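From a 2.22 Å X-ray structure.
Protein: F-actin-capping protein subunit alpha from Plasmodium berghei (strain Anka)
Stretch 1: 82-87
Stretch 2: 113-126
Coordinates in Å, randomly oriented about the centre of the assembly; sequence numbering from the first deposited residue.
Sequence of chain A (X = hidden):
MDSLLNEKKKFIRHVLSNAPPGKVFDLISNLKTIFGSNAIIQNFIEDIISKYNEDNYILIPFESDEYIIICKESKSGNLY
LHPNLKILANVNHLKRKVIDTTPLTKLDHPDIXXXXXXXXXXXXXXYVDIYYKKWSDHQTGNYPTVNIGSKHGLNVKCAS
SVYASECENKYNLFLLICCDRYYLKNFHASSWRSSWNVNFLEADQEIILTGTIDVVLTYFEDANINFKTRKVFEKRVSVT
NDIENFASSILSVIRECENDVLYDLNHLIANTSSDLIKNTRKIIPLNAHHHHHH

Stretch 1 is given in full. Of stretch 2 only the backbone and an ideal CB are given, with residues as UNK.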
# COMPACT_ATOMS: atom_id res chain seq x y z
N HIS A 82 28.08 -10.27 13.24
CA HIS A 82 27.35 -11.35 13.89
C HIS A 82 27.94 -11.53 15.31
O HIS A 82 29.04 -12.06 15.44
CB HIS A 82 27.50 -12.62 13.07
CG HIS A 82 26.64 -13.75 13.55
ND1 HIS A 82 26.95 -14.48 14.67
CD2 HIS A 82 25.55 -14.33 12.99
CE1 HIS A 82 26.09 -15.49 14.77
NE2 HIS A 82 25.22 -15.41 13.78
N PRO A 83 27.27 -11.09 16.37
CA PRO A 83 27.93 -11.03 17.69
C PRO A 83 28.23 -12.39 18.33
O PRO A 83 29.21 -12.53 19.08
CB PRO A 83 26.97 -10.19 18.53
CG PRO A 83 25.72 -10.14 17.79
CD PRO A 83 26.09 -10.21 16.32
N ASN A 84 27.48 -13.42 18.03
CA ASN A 84 27.89 -14.70 18.56
C ASN A 84 29.05 -15.33 17.85
O ASN A 84 29.90 -15.93 18.50
CB ASN A 84 26.72 -15.66 18.64
CG ASN A 84 25.77 -15.26 19.76
OD1 ASN A 84 26.07 -14.34 20.57
ND2 ASN A 84 24.59 -15.83 19.73
N LEU A 85 29.08 -15.29 16.50
CA LEU A 85 30.22 -15.87 15.81
C LEU A 85 31.46 -14.98 15.83
O LEU A 85 32.56 -15.48 15.53
CB LEU A 85 29.87 -16.21 14.33
CG LEU A 85 28.77 -17.27 14.24
CD1 LEU A 85 28.15 -17.38 12.90
CD2 LEU A 85 29.36 -18.60 14.60
N LYS A 86 31.32 -13.69 16.14
CA LYS A 86 32.48 -12.80 16.15
C LYS A 86 33.07 -12.70 14.75
O LYS A 86 34.23 -13.04 14.49
CB LYS A 86 33.50 -13.30 17.17
CG LYS A 86 33.00 -13.29 18.65
CD LYS A 86 32.60 -11.84 19.04
CE LYS A 86 32.37 -11.64 20.55
NZ LYS A 86 31.12 -12.28 21.08
N ILE A 87 32.25 -12.19 13.86
CA ILE A 87 32.49 -12.18 12.42
C ILE A 87 31.87 -10.89 11.91
O ILE A 87 30.78 -10.52 12.37
CB ILE A 87 31.86 -13.42 11.77
CG1 ILE A 87 32.91 -14.49 11.57
CG2 ILE A 87 31.04 -13.03 10.55
CD1 ILE A 87 32.24 -15.81 11.21
N UNK A 113 30.84 -6.41 29.92
CA UNK A 113 29.81 -6.15 28.91
C UNK A 113 29.45 -7.39 28.10
O UNK A 113 28.28 -7.70 27.88
CB UNK A 113 30.28 -5.04 27.96
N UNK A 114 30.45 -8.06 27.60
CA UNK A 114 30.19 -9.28 26.85
C UNK A 114 29.47 -10.29 27.73
O UNK A 114 28.74 -11.14 27.24
CB UNK A 114 31.49 -9.87 26.31
N UNK A 115 29.69 -10.26 29.03
CA UNK A 115 29.00 -11.22 29.89
C UNK A 115 27.52 -10.88 29.97
O UNK A 115 26.66 -11.76 29.85
CB UNK A 115 29.62 -11.24 31.29
N UNK A 116 27.20 -9.60 30.02
CA UNK A 116 25.80 -9.21 29.91
C UNK A 116 25.20 -9.68 28.59
O UNK A 116 24.09 -10.24 28.58
CB UNK A 116 25.66 -7.69 30.04
N UNK A 117 25.93 -9.47 27.47
CA UNK A 117 25.44 -9.81 26.13
C UNK A 117 25.22 -11.31 26.02
O UNK A 117 24.21 -11.78 25.46
CB UNK A 117 26.42 -9.34 25.05
N UNK A 118 26.19 -12.07 26.51
CA UNK A 118 26.07 -13.53 26.41
C UNK A 118 24.81 -13.97 27.17
O UNK A 118 23.99 -14.73 26.63
CB UNK A 118 27.31 -14.23 26.97
N UNK A 119 24.65 -13.47 28.42
CA UNK A 119 23.50 -13.86 29.24
C UNK A 119 22.20 -13.41 28.58
O UNK A 119 21.21 -14.15 28.52
CB UNK A 119 23.61 -13.27 30.65
N UNK A 120 22.15 -12.16 28.13
CA UNK A 120 20.94 -11.76 27.45
C UNK A 120 20.70 -12.59 26.19
O UNK A 120 19.55 -12.91 25.88
CB UNK A 120 21.01 -10.27 27.10
N UNK A 121 21.77 -13.05 25.54
CA UNK A 121 21.62 -13.86 24.34
C UNK A 121 20.99 -15.21 24.67
O UNK A 121 20.07 -15.68 23.97
CB UNK A 121 22.98 -14.06 23.66
N UNK A 122 21.51 -15.88 25.70
CA UNK A 122 20.97 -17.19 26.10
C UNK A 122 19.51 -17.12 26.52
O UNK A 122 18.72 -18.01 26.17
CB UNK A 122 21.80 -17.77 27.25
N UNK A 123 19.13 -16.09 27.27
CA UNK A 123 17.74 -16.01 27.70
C UNK A 123 16.83 -15.70 26.50
O UNK A 123 15.70 -16.21 26.43
CB UNK A 123 17.58 -14.95 28.79
N UNK A 124 17.32 -14.86 25.54
CA UNK A 124 16.55 -14.53 24.32
C UNK A 124 16.33 -15.77 23.51
O UNK A 124 15.21 -16.10 23.15
CB UNK A 124 17.26 -13.47 23.47
N UNK A 125 17.36 -16.56 23.33
CA UNK A 125 17.12 -17.80 22.61
C UNK A 125 16.19 -18.74 23.36
O UNK A 125 15.33 -19.39 22.74
CB UNK A 125 18.45 -18.51 22.33
N UNK A 126 16.32 -18.84 24.69
CA UNK A 126 15.44 -19.76 25.41
C UNK A 126 14.01 -19.31 25.27
O UNK A 126 13.08 -20.12 25.05
CB UNK A 126 15.83 -19.85 26.89

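Stretch 2 is helical throughout, with regular i to i-4 backbone hydrogen bonds, and lies beside a tight turn in stretch 1 that offers the amide of N84, the carbonyl of P83 and the ammonium of K86. The backbones stay well apart, CA to CA 8.1 Å between N84 and position 118, so contact requires side chains with reach.

Position 113 has no part of stretch 1 within reach of its CB. Stretch 1 sets no restriction there, and most helix-compatible side chains would do; it is L113.

At 114 the CA-to-CB bond points sideways, and nothing of stretch 1 lies within 5.5 Å of the ideal CB. The nearest attraction is the charge of K86, so a long acidic or otherwise accepting side chain would suit. The residue is E114. Its OE2 accepts a hydrogen bond from K86 NZ at 2.7 Å, part of a salt bridge, although K86 NZ is also held by P83 O within its own turn, at 2.8 Å.

Positions 115 and 116 are out of reach, and many residues would fit as far as stretch 1 is concerned; they are K115 and Y116.

Position 117 points toward stretch 1 across a gap that a small side chain would leave unfilled. Two acceptors, N84 OD1 and P83 O, favour a long donor, lysine or arginine, though nearby K86 argues for a negative partner to offset a second positive charge. The residue is R117, and 114 supplies that partner: R117 NE bonds E114 OE1 at 2.9 Å and R117 NH2 bonds E114 OE2 at 3.0 Å. The guanidinium meets N84 OD1 near its plane, with R117 NH1 to N84 OD1 at 2.6 Å and R117 NH2 to N84 OD1 at 2.8 Å. P83 O lies over one face, 3.5 Å from R117 NH2 but at too poor an angle to bond. The like charges R117 NH2 and K86 NZ come within 3.6 Å, and E114 OE2 bonds to both.

Position 118 points sideways and demands little; V118 makes no contact. Positions 119 and 120 are out of reach, and stretch 1 leaves the choice open; they are A119 and C120.

At 121 CB points toward stretch 1, and the ideal CB is 4.4 Å from N84 OD1. The amide of N84 could pair with a side chain carrying an acceptor two bonds beyond CB, such as asparagine or aspartate. N121 answers with its oxygen, N84 ND2 donating to N121 OD1 at 3.0 Å and a nearly straight 172°. N84 thus accepts from R117 and donates to N121.

Position 122 points sideways, and many side chains would suit; it is N122, whose OD1 accepts from N121 ND2 at 3.2 Å. Positions 123 and 124 are out of reach and unconstrained by stretch 1; they are K123 and L124.

Position 125 points toward stretch 1 but from a distance, so a long, flexible chain is needed. K125 touches lightly, its CE 3.8 Å from N84 ND2, while its NZ bonds elsewhere in the structure. Position 126 is out of reach; it is E126.

Stretch 2 113-126: LEKYRVACNNKLKE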
# COMPACT_ATOMS: atom_id res chain seq x y z
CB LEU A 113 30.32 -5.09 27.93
CG LEU A 113 29.37 -4.73 26.79
CD1 LEU A 113 28.10 -4.11 27.39
CD2 LEU A 113 30.06 -3.80 25.87
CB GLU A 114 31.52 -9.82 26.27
CG GLU A 114 31.48 -11.17 25.51
CD GLU A 114 30.57 -11.16 24.28
OE1 GLU A 114 30.08 -10.05 23.92
OE2 GLU A 114 30.36 -12.26 23.69
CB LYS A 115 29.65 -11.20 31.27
CG LYS A 115 30.97 -11.94 31.43
CD LYS A 115 31.42 -11.92 32.93
CE LYS A 115 32.81 -12.54 33.14
NZ LYS A 115 33.66 -11.76 34.14
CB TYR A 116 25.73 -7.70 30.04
CG TYR A 116 25.71 -7.17 31.46
CD1 TYR A 116 24.53 -7.08 32.18
CD2 TYR A 116 26.87 -6.79 32.09
CE1 TYR A 116 24.48 -6.56 33.48
CE2 TYR A 116 26.84 -6.28 33.37
CZ TYR A 116 25.64 -6.19 34.06
OH TYR A 116 25.61 -5.70 35.30
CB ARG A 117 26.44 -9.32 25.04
CG ARG A 117 25.84 -9.37 23.54
CD ARG A 117 26.93 -9.42 22.42
NE ARG A 117 27.60 -10.71 22.49
CZ ARG A 117 27.09 -11.86 22.08
NH1 ARG A 117 25.90 -11.93 21.49
NH2 ARG A 117 27.82 -12.95 22.24
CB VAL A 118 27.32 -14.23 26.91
CG1 VAL A 118 27.08 -15.68 27.08
CG2 VAL A 118 28.57 -14.04 25.87
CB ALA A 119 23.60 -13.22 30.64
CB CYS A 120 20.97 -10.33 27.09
SG CYS A 120 20.83 -9.14 28.46
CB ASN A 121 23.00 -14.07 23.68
CG ASN A 121 22.95 -15.06 22.56
OD1 ASN A 121 22.48 -14.72 21.48
ND2 ASN A 121 23.33 -16.30 22.82
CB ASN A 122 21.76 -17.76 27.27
CG ASN A 122 23.20 -17.87 26.91
OD1 ASN A 122 23.53 -17.75 25.71
ND2 ASN A 122 24.05 -18.09 27.89
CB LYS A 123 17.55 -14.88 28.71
CG LYS A 123 18.23 -15.04 30.06
CD LYS A 123 18.16 -16.45 30.58
CE LYS A 123 18.96 -16.58 31.94
NZ LYS A 123 18.85 -18.02 32.37
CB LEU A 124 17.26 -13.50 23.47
CG LEU A 124 16.41 -12.85 22.34
CD1 LEU A 124 15.22 -11.97 22.81
CD2 LEU A 124 17.38 -11.96 21.47
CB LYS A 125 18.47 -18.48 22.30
CG LYS A 125 19.19 -17.60 21.11
CD LYS A 125 20.41 -18.17 20.52
CE LYS A 125 21.06 -17.13 19.59
NZ LYS A 125 20.27 -16.85 18.34
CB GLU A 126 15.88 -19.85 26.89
CG GLU A 126 14.94 -20.62 27.83
CD GLU A 126 15.39 -20.61 29.34
OE1 GLU A 126 15.52 -19.51 29.96
OE2 GLU A 126 15.62 -21.73 29.87
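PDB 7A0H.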